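Local coordinates for protein geranylgeranyl pyrophosphate synthase (Geoglobus acetivorans, PDB 5JFQ) that makes geranylgeranyl diphosphate, with some farnesyl diphosphate, by adding isopentenyl diphosphate units stepwise to dimethylallyl diphosphate, at residues A200-I214 / A287-I301. Residues are numbered along the deposited sequence; the frame is centred on the assembly and turned at random.
Sequences ALWNYGIYSGIGFQI and AREYIEMAKKNLEVI
Y207 and Y290 are the reciprocal knobs of this knobs-into-holes packing, where helices 195-221 and 280-298 run antiparallel in the all-helical prenyl synthase fold; the axes of segments 200-214 and 287-298 approach to 7.6 Å. Y207 sits among Y290, M293, A294 and N297. CG anti to the carbonyl carbon (chi1 -62°) carries its ring toward segment 287-301, where SD of M293 lies over one face, offset toward the rim, 4.1 Å from the ring centroid: a Met-aromatic contact. A leucine in place of Y207 would probably leave the M293 sulfur without its ring face and open a gap beside Y290. The Y290 ring drops among Y207, I210, G211 and I214; CG2 of I210 makes a CH-pi contact over one face, 3.8 Å from the centroid. The backbones come closest at A294, whose CA is 4.0 Å from CA of Y204, and at G211, whose CA is 4.1 Å from CA of A287. Further along, L298 lies alongside Y204, pointing the same way, with its CD2 3.5 Å from CE1 of the ring, while CD2 of L201 meets CD1 of I301. Helix 305-316 backs this side, and L310 O takes the Y204 hydroxyl's hydrogen bond. Near the I214 end, Q213 probably binds dimethylallyl diphosphate. S208 OG, 3.4 Å from CB of A294, also donates to Y204 O from above the carbonyl plane, on the other face from S208 N.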
ATOM      1  N   ALA B 200      -0.179 -22.112  16.003  1.00 70.05           N
ATOM      2  CA  ALA B 200       0.110 -23.390  15.359  1.00 66.68           C
ATOM      3  C   ALA B 200      -0.019 -23.287  13.846  1.00 61.82           C
ATOM      4  O   ALA B 200       0.863 -23.733  13.109  1.00 65.48           O
ATOM      5  CB  ALA B 200      -0.809 -24.479  15.913  1.00 63.27           C
ATOM      6  N   LEU B 201      -1.120 -22.709  13.359  1.00 66.16           N
ATOM      7  CA  LEU B 201      -1.248 -22.516  11.919  1.00 60.88           C
ATOM      8  C   LEU B 201      -0.256 -21.485  11.428  1.00 65.97           C
ATOM      9  O   LEU B 201       0.250 -21.590  10.307  1.00 65.05           O
ATOM     10  CB  LEU B 201      -2.665 -22.095  11.566  1.00 60.90           C
ATOM     11  CG  LEU B 201      -3.664 -23.232  11.743  1.00 66.99           C
ATOM     12  CD1 LEU B 201      -5.096 -22.709  11.736  1.00 61.60           C
ATOM     13  CD2 LEU B 201      -3.444 -24.255  10.641  1.00 60.42           C
ATOM     14  N   TRP B 202       0.023 -20.486  12.261  1.00 66.67           N
ATOM     15  CA  TRP B 202       1.069 -19.523  11.964  1.00 63.47           C
ATOM     16  C   TRP B 202       2.394 -20.235  11.728  1.00 66.07           C
ATOM     17  O   TRP B 202       2.946 -20.198  10.620  1.00 67.68           O
ATOM     18  CB  TRP B 202       1.165 -18.523  13.122  1.00 64.25           C
ATOM     19  CG  TRP B 202       2.167 -17.379  12.988  1.00 68.45           C
ATOM     20  CD1 TRP B 202       3.244 -17.142  13.794  1.00 66.14           C
ATOM     21  CD2 TRP B 202       2.150 -16.308  12.024  1.00 62.11           C
ATOM     22  NE1 TRP B 202       3.903 -16.005  13.386  1.00 62.63           N
ATOM     23  CE2 TRP B 202       3.247 -15.471  12.308  1.00 63.89           C
ATOM     24  CE3 TRP B 202       1.316 -15.978  10.956  1.00 60.32           C
ATOM     25  CZ2 TRP B 202       3.530 -14.334  11.560  1.00 59.44           C
ATOM     26  CZ3 TRP B 202       1.597 -14.852  10.221  1.00 57.88           C
ATOM     27  CH2 TRP B 202       2.694 -14.043  10.523  1.00 57.85           C
ATOM     28  N   ASN B 203       2.897 -20.924  12.757  1.00 65.72           N
ATOM     29  CA  ASN B 203       4.192 -21.589  12.650  1.00 66.18           C
ATOM     30  C   ASN B 203       4.241 -22.516  11.443  1.00 66.55           C
ATOM     31  O   ASN B 203       5.237 -22.547  10.709  1.00 62.49           O
ATOM     32  CB  ASN B 203       4.488 -22.349  13.942  1.00 62.18           C
ATOM     33  CG  ASN B 203       5.047 -21.447  15.034  1.00 63.21           C
ATOM     34  OD1 ASN B 203       5.121 -20.232  14.873  1.00 60.65           O
ATOM     35  ND2 ASN B 203       5.450 -22.044  16.149  1.00 65.80           N
ATOM     36  N   TYR B 204       3.155 -23.247  11.191  1.00 63.62           N
ATOM     37  CA  TYR B 204       3.097 -24.075   9.993  1.00 65.89           C
ATOM     38  C   TYR B 204       3.333 -23.246   8.737  1.00 67.17           C
ATOM     39  O   TYR B 204       4.129 -23.624   7.870  1.00 70.13           O
ATOM     40  CB  TYR B 204       1.753 -24.784   9.916  1.00 64.54           C
ATOM     41  CG  TYR B 204       1.433 -25.311   8.547  1.00 63.36           C
ATOM     42  CD1 TYR B 204       1.866 -26.560   8.146  1.00 66.85           C
ATOM     43  CD2 TYR B 204       0.681 -24.565   7.657  1.00 60.29           C
ATOM     44  CE1 TYR B 204       1.555 -27.053   6.890  1.00 71.25           C
ATOM     45  CE2 TYR B 204       0.368 -25.043   6.404  1.00 61.72           C
ATOM     46  CZ  TYR B 204       0.805 -26.287   6.025  1.00 68.13           C
ATOM     47  OH  TYR B 204       0.499 -26.766   4.774  1.00 72.68           O
ATOM     48  N   GLY B 205       2.646 -22.107   8.622  1.00 63.15           N
ATOM     49  CA  GLY B 205       2.752 -21.316   7.410  1.00 60.55           C
ATOM     50  C   GLY B 205       4.138 -20.734   7.210  1.00 63.41           C
ATOM     51  O   GLY B 205       4.657 -20.721   6.096  1.00 64.00           O
ATOM     52  N   ILE B 206       4.755 -20.245   8.281  1.00 59.42           N
ATOM     53  CA  ILE B 206       6.093 -19.691   8.151  1.00 64.33           C
ATOM     54  C   ILE B 206       7.062 -20.766   7.706  1.00 66.56           C
ATOM     55  O   ILE B 206       7.795 -20.603   6.722  1.00 65.84           O
ATOM     56  CB  ILE B 206       6.549 -19.059   9.473  1.00 64.80           C
ATOM     57  CG1 ILE B 206       5.757 -17.789   9.746  1.00 64.90           C
ATOM     58  CG2 ILE B 206       8.035 -18.797   9.444  1.00 63.76           C
ATOM     59  CD1 ILE B 206       4.902 -17.923  10.953  1.00 69.63           C
ATOM     60  N   TYR B 207       7.082 -21.879   8.435  1.00 66.85           N
ATOM     61  CA  TYR B 207       8.036 -22.935   8.133  1.00 69.82           C
ATOM     62  C   TYR B 207       7.821 -23.462   6.730  1.00 69.13           C
ATOM     63  O   TYR B 207       8.784 -23.657   5.977  1.00 71.04           O
ATOM     64  CB  TYR B 207       7.925 -24.043   9.173  1.00 68.88           C
ATOM     65  CG  TYR B 207       8.266 -23.531  10.545  1.00 66.16           C
ATOM     66  CD1 TYR B 207       9.177 -22.503  10.697  1.00 61.44           C
ATOM     67  CD2 TYR B 207       7.662 -24.051  11.680  1.00 66.85           C
ATOM     68  CE1 TYR B 207       9.497 -22.015  11.928  1.00 58.82           C
ATOM     69  CE2 TYR B 207       7.978 -23.566  12.929  1.00 65.38           C
ATOM     70  CZ  TYR B 207       8.902 -22.541  13.044  1.00 64.97           C
ATOM     71  OH  TYR B 207       9.232 -22.038  14.282  1.00 70.18           O
ATOM     72  N   SER B 208       6.566 -23.648   6.340  1.00 60.40           N
ATOM     73  CA  SER B 208       6.312 -24.015   4.959  1.00 64.76           C
ATOM     74  C   SER B 208       6.895 -22.977   4.013  1.00 68.63           C
ATOM     75  O   SER B 208       7.423 -23.326   2.955  1.00 68.20           O
ATOM     76  CB  SER B 208       4.819 -24.185   4.739  1.00 64.39           C
ATOM     77  OG  SER B 208       4.292 -25.020   5.754  1.00 67.94           O
ATOM     78  N   GLY B 209       6.856 -21.702   4.399  1.00 64.64           N
ATOM     79  CA  GLY B 209       7.390 -20.668   3.529  1.00 65.81           C
ATOM     80  C   GLY B 209       8.893 -20.774   3.366  1.00 69.95           C
ATOM     81  O   GLY B 209       9.412 -20.806   2.246  1.00 70.16           O
ATOM     82  N   ILE B 210       9.612 -20.849   4.482  1.00 65.10           N
ATOM     83  CA  ILE B 210      11.065 -20.905   4.422  1.00 68.14           C
ATOM     84  C   ILE B 210      11.524 -22.116   3.627  1.00 66.82           C
ATOM     85  O   ILE B 210      12.284 -21.992   2.661  1.00 71.09           O
ATOM     86  CB  ILE B 210      11.646 -20.896   5.840  1.00 69.40           C
ATOM     87  CG1 ILE B 210      11.191 -19.602   6.520  1.00 66.05           C
ATOM     88  CG2 ILE B 210      13.161 -21.029   5.783  1.00 66.49           C
ATOM     89  CD1 ILE B 210      11.442 -19.551   7.986  1.00 67.59           C
ATOM     90  N   GLY B 211      11.065 -23.299   4.011  1.00 66.93           N
ATOM     91  CA  GLY B 211      11.340 -24.476   3.206  1.00 69.69           C
ATOM     92  C   GLY B 211      10.958 -24.285   1.753  1.00 71.57           C
ATOM     93  O   GLY B 211      11.723 -24.631   0.849  1.00 75.45           O
ATOM     94  N   PHE B 212       9.776 -23.712   1.507  1.00 68.39           N
ATOM     95  CA  PHE B 212       9.349 -23.455   0.136  1.00 68.46           C
ATOM     96  C   PHE B 212      10.320 -22.533  -0.571  1.00 71.56           C
ATOM     97  O   PHE B 212      10.537 -22.662  -1.780  1.00 73.85           O
ATOM     98  CB  PHE B 212       7.946 -22.853   0.136  1.00 67.59           C
ATOM     99  CG  PHE B 212       7.497 -22.338  -1.186  1.00 68.91           C
ATOM    100  CD1 PHE B 212       7.039 -23.200  -2.163  1.00 73.15           C
ATOM    101  CD2 PHE B 212       7.488 -20.979  -1.442  1.00 69.67           C
ATOM    102  CE1 PHE B 212       6.600 -22.718  -3.384  1.00 68.80           C
ATOM    103  CE2 PHE B 212       7.051 -20.489  -2.662  1.00 69.33           C
ATOM    104  CZ  PHE B 212       6.614 -21.357  -3.633  1.00 69.87           C
ATOM    105  N   GLN B 213      10.926 -21.608   0.171  1.00 71.94           N
ATOM    106  CA  GLN B 213      11.896 -20.703  -0.437  1.00 76.31           C
ATOM    107  C   GLN B 213      13.200 -21.421  -0.739  1.00 75.80           C
ATOM    108  O   GLN B 213      13.716 -21.353  -1.862  1.00 74.02           O
ATOM    109  CB  GLN B 213      12.159 -19.512   0.485  1.00 71.08           C
ATOM    110  CG  GLN B 213      13.142 -18.516  -0.104  1.00 73.89           C
ATOM    111  CD  GLN B 213      12.587 -17.822  -1.336  1.00 77.08           C
ATOM    112  OE1 GLN B 213      11.484 -17.267  -1.304  1.00 77.67           O
ATOM    113  NE2 GLN B 213      13.342 -17.862  -2.434  1.00 77.03           N
ATOM    114  N   ILE B 214      13.761 -22.089   0.271  1.00 72.04           N
ATOM    115  CA  ILE B 214      15.000 -22.829   0.081  1.00 74.29           C
ATOM    116  C   ILE B 214      14.883 -23.748  -1.122  1.00 76.13           C
ATOM    117  O   ILE B 214      15.792 -23.821  -1.958  1.00 80.04           O
ATOM    118  CB  ILE B 214      15.350 -23.607   1.358  1.00 75.55           C
ATOM    119  CG1 ILE B 214      15.327 -22.658   2.556  1.00 70.01           C
ATOM    120  CG2 ILE B 214      16.708 -24.273   1.203  1.00 77.73           C
ATOM    121  CD1 ILE B 214      15.484 -23.346   3.888  1.00 71.49           C
ATOM    122  N   ALA B 287      15.886 -27.249   4.249  1.00 83.34           N
ATOM    123  CA  ALA B 287      14.517 -27.086   3.763  1.00 80.18           C
ATOM    124  C   ALA B 287      13.599 -28.163   4.332  1.00 82.16           C
ATOM    125  O   ALA B 287      12.468 -27.873   4.744  1.00 79.92           O
ATOM    126  CB  ALA B 287      14.483 -27.113   2.233  1.00 76.06           C
ATOM    127  N   ARG B 288      14.074 -29.413   4.375  1.00 85.20           N
ATOM    128  CA  ARG B 288      13.245 -30.507   4.868  1.00 81.14           C
ATOM    129  C   ARG B 288      12.962 -30.361   6.356  1.00 83.36           C
ATOM    130  O   ARG B 288      11.841 -30.631   6.803  1.00 84.26           O
ATOM    131  CB  ARG B 288      13.908 -31.852   4.581  1.00 81.97           C
ATOM    132  N   GLU B 289      13.954 -29.924   7.145  1.00 78.63           N
ATOM    133  CA  GLU B 289      13.670 -29.792   8.571  1.00 80.94           C
ATOM    134  C   GLU B 289      12.733 -28.630   8.870  1.00 82.15           C
ATOM    135  O   GLU B 289      12.255 -28.520  10.003  1.00 83.94           O
ATOM    136  CB  GLU B 289      14.956 -29.662   9.398  1.00 79.84           C
ATOM    137  CG  GLU B 289      16.110 -28.961   8.733  1.00 86.21           C
ATOM    138  N   TYR B 290      12.436 -27.785   7.880  1.00 82.44           N
ATOM    139  CA  TYR B 290      11.419 -26.756   8.057  1.00 78.76           C
ATOM    140  C   TYR B 290      10.023 -27.307   7.796  1.00 76.35           C
ATOM    141  O   TYR B 290       9.116 -27.135   8.621  1.00 71.63           O
ATOM    142  CB  TYR B 290      11.716 -25.566   7.143  1.00 77.08           C
ATOM    143  CG  TYR B 290      12.584 -24.549   7.827  1.00 78.47           C
ATOM    144  CD1 TYR B 290      12.119 -23.882   8.958  1.00 76.23           C
ATOM    145  CD2 TYR B 290      13.876 -24.273   7.375  1.00 67.84           C
ATOM    146  CE1 TYR B 290      12.907 -22.958   9.616  1.00 78.30           C
ATOM    147  CE2 TYR B 290      14.673 -23.352   8.022  1.00 67.57           C
ATOM    148  CZ  TYR B 290      14.184 -22.694   9.145  1.00 78.73           C
ATOM    149  OH  TYR B 290      14.948 -21.767   9.820  1.00 81.67           O
ATOM    150  N   ILE B 291       9.844 -27.976   6.652  1.00 77.42           N
ATOM    151  CA  ILE B 291       8.565 -28.599   6.320  1.00 78.07           C
ATOM    152  C   ILE B 291       8.126 -29.552   7.419  1.00 81.34           C
ATOM    153  O   ILE B 291       6.935 -29.647   7.742  1.00 78.38           O
ATOM    154  CB  ILE B 291       8.670 -29.312   4.963  1.00 73.20           C
ATOM    155  CG1 ILE B 291       8.941 -28.283   3.877  1.00 69.51           C
ATOM    156  CG2 ILE B 291       7.438 -30.158   4.682  1.00 75.81           C
ATOM    157  CD1 ILE B 291       8.286 -26.955   4.071  1.00 70.03           C
ATOM    158  N   GLU B 292       9.075 -30.272   8.013  1.00 81.28           N
ATOM    159  CA  GLU B 292       8.734 -31.145   9.123  1.00 78.62           C
ATOM    160  C   GLU B 292       8.315 -30.333  10.338  1.00 78.86           C
ATOM    161  O   GLU B 292       7.313 -30.653  10.991  1.00 80.37           O
ATOM    162  CB  GLU B 292       9.914 -32.064   9.433  1.00 79.38           C
ATOM    163  CG  GLU B 292      10.194 -33.039   8.302  1.00 79.34           C
ATOM    164  CD  GLU B 292       9.031 -33.994   8.060  1.00 81.70           C
ATOM    165  OE1 GLU B 292       8.643 -34.678   9.033  1.00 77.56           O
ATOM    166  OE2 GLU B 292       8.511 -34.055   6.914  1.00 76.05           O
ATOM    167  N   MET B 293       9.041 -29.250  10.630  1.00 77.31           N
ATOM    168  CA  MET B 293       8.625 -28.349  11.698  1.00 79.23           C
ATOM    169  C   MET B 293       7.232 -27.775  11.448  1.00 79.42           C
ATOM    170  O   MET B 293       6.536 -27.401  12.401  1.00 76.94           O
ATOM    171  CB  MET B 293       9.641 -27.222  11.846  1.00 76.37           C
ATOM    172  CG  MET B 293      10.163 -27.017  13.259  1.00 78.35           C
ATOM    173  SD  MET B 293      11.344 -25.636  13.346  1.00 89.71           S
ATOM    174  CE  MET B 293      12.410 -25.961  11.933  1.00 77.08           C
ATOM    175  N   ALA B 294       6.815 -27.696  10.186  1.00 77.11           N
ATOM    176  CA  ALA B 294       5.459 -27.262   9.883  1.00 73.86           C
ATOM    177  C   ALA B 294       4.451 -28.346  10.239  1.00 79.03           C
ATOM    178  O   ALA B 294       3.450 -28.078  10.918  1.00 77.47           O
ATOM    179  CB  ALA B 294       5.355 -26.880   8.408  1.00 74.82           C
ATOM    180  N   LYS B 295       4.701 -29.582   9.785  1.00 79.87           N
ATOM    181  CA  LYS B 295       3.820 -30.698  10.118  1.00 77.56           C
ATOM    182  C   LYS B 295       3.728 -30.883  11.625  1.00 77.20           C
ATOM    183  O   LYS B 295       2.647 -30.782  12.213  1.00 76.89           O
ATOM    184  CB  LYS B 295       4.318 -31.982   9.461  1.00 76.37           C
ATOM    185  CG  LYS B 295       4.335 -31.967   7.958  1.00 79.82           C
ATOM    186  CD  LYS B 295       5.479 -32.847   7.477  1.00 82.93           C
ATOM    187  CE  LYS B 295       5.480 -33.005   5.978  1.00 80.30           C
ATOM    188  NZ  LYS B 295       6.546 -33.945   5.557  1.00 74.50           N
ATOM    189  N   LYS B 296       4.868 -31.136  12.272  1.00 77.05           N
ATOM    190  CA  LYS B 296       4.876 -31.337  13.715  1.00 76.42           C
ATOM    191  C   LYS B 296       4.238 -30.176  14.446  1.00 76.76           C
ATOM    192  O   LYS B 296       3.818 -30.334  15.598  1.00 80.35           O
ATOM    193  CB  LYS B 296       6.305 -31.544  14.219  1.00 76.05           C
ATOM    194  N   ASN B 297       4.154 -29.015  13.803  1.00 76.82           N
ATOM    195  CA  ASN B 297       3.407 -27.912  14.385  1.00 75.25           C
ATOM    196  C   ASN B 297       1.920 -28.080  14.130  1.00 79.78           C
ATOM    197  O   ASN B 297       1.096 -27.851  15.025  1.00 79.78           O
ATOM    198  CB  ASN B 297       3.904 -26.588  13.819  1.00 70.23           C
ATOM    199  CG  ASN B 297       4.056 -25.541  14.885  1.00 70.20           C
ATOM    200  OD1 ASN B 297       3.076 -24.994  15.363  1.00 74.73           O
ATOM    201  ND2 ASN B 297       5.288 -25.278  15.292  1.00 70.47           N
ATOM    202  N   LEU B 298       1.568 -28.517  12.922  1.00 81.08           N
ATOM    203  CA  LEU B 298       0.187 -28.691  12.480  1.00 79.39           C
ATOM    204  C   LEU B 298      -0.564 -29.762  13.273  1.00 83.14           C
ATOM    205  O   LEU B 298      -1.772 -29.939  13.068  1.00 85.10           O
ATOM    206  CB  LEU B 298       0.211 -29.019  10.989  1.00 77.29           C
ATOM    207  CG  LEU B 298      -1.061 -29.007  10.165  1.00 76.89           C
ATOM    208  CD1 LEU B 298      -1.810 -27.736  10.456  1.00 78.37           C
ATOM    209  CD2 LEU B 298      -0.680 -29.101   8.703  1.00 72.17           C
ATOM    210  N   GLU B 299       0.128 -30.439  14.196  1.00 86.20           N
ATOM    211  CA  GLU B 299      -0.452 -31.530  14.973  1.00 88.42           C
ATOM    212  C   GLU B 299      -1.477 -31.036  15.995  1.00 86.96           C
ATOM    213  O   GLU B 299      -2.402 -31.776  16.359  1.00 83.16           O
ATOM    214  CB  GLU B 299       0.683 -32.298  15.659  1.00 82.75           C
ATOM    215  CG  GLU B 299       0.263 -33.286  16.727  1.00 92.23           C
ATOM    216  CD  GLU B 299       1.438 -34.082  17.257  1.00 97.62           C
ATOM    217  OE1 GLU B 299       2.581 -33.793  16.826  1.00 95.82           O
ATOM    218  OE2 GLU B 299       1.215 -34.992  18.097  1.00 98.14           O
ATOM    219  N   VAL B 300      -1.337 -29.791  16.455  1.00 80.36           N
ATOM    220  CA  VAL B 300      -2.270 -29.207  17.406  1.00 78.47           C
ATOM    221  C   VAL B 300      -3.696 -29.190  16.867  1.00 78.46           C
ATOM    222  O   VAL B 300      -4.655 -29.117  17.643  1.00 80.85           O
ATOM    223  CB  VAL B 300      -1.736 -27.805  17.780  1.00 76.74           C
ATOM    224  CG1 VAL B 300      -2.844 -26.851  18.194  1.00 69.22           C
ATOM    225  CG2 VAL B 300      -0.682 -27.931  18.881  1.00 71.07           C
ATOM    226  N   ILE B 301      -3.866 -29.306  15.565  1.00 79.44           N
ATOM    227  CA  ILE B 301      -5.186 -29.343  14.948  1.00 78.92           C
ATOM    228  C   ILE B 301      -5.655 -30.788  14.855  1.00 83.88           C
ATOM    229  O   ILE B 301      -4.849 -31.712  14.714  1.00 87.26           O
ATOM    230  CB  ILE B 301      -5.153 -28.660  13.566  1.00 83.47           C
ATOM    231  CG1 ILE B 301      -5.019 -27.154  13.753  1.00 79.08           C
ATOM    232  CG2 ILE B 301      -6.396 -29.007  12.732  1.00 83.95           C
ATOM    233  CD1 ILE B 301      -5.542 -26.364  12.592  1.00 79.91           C
TER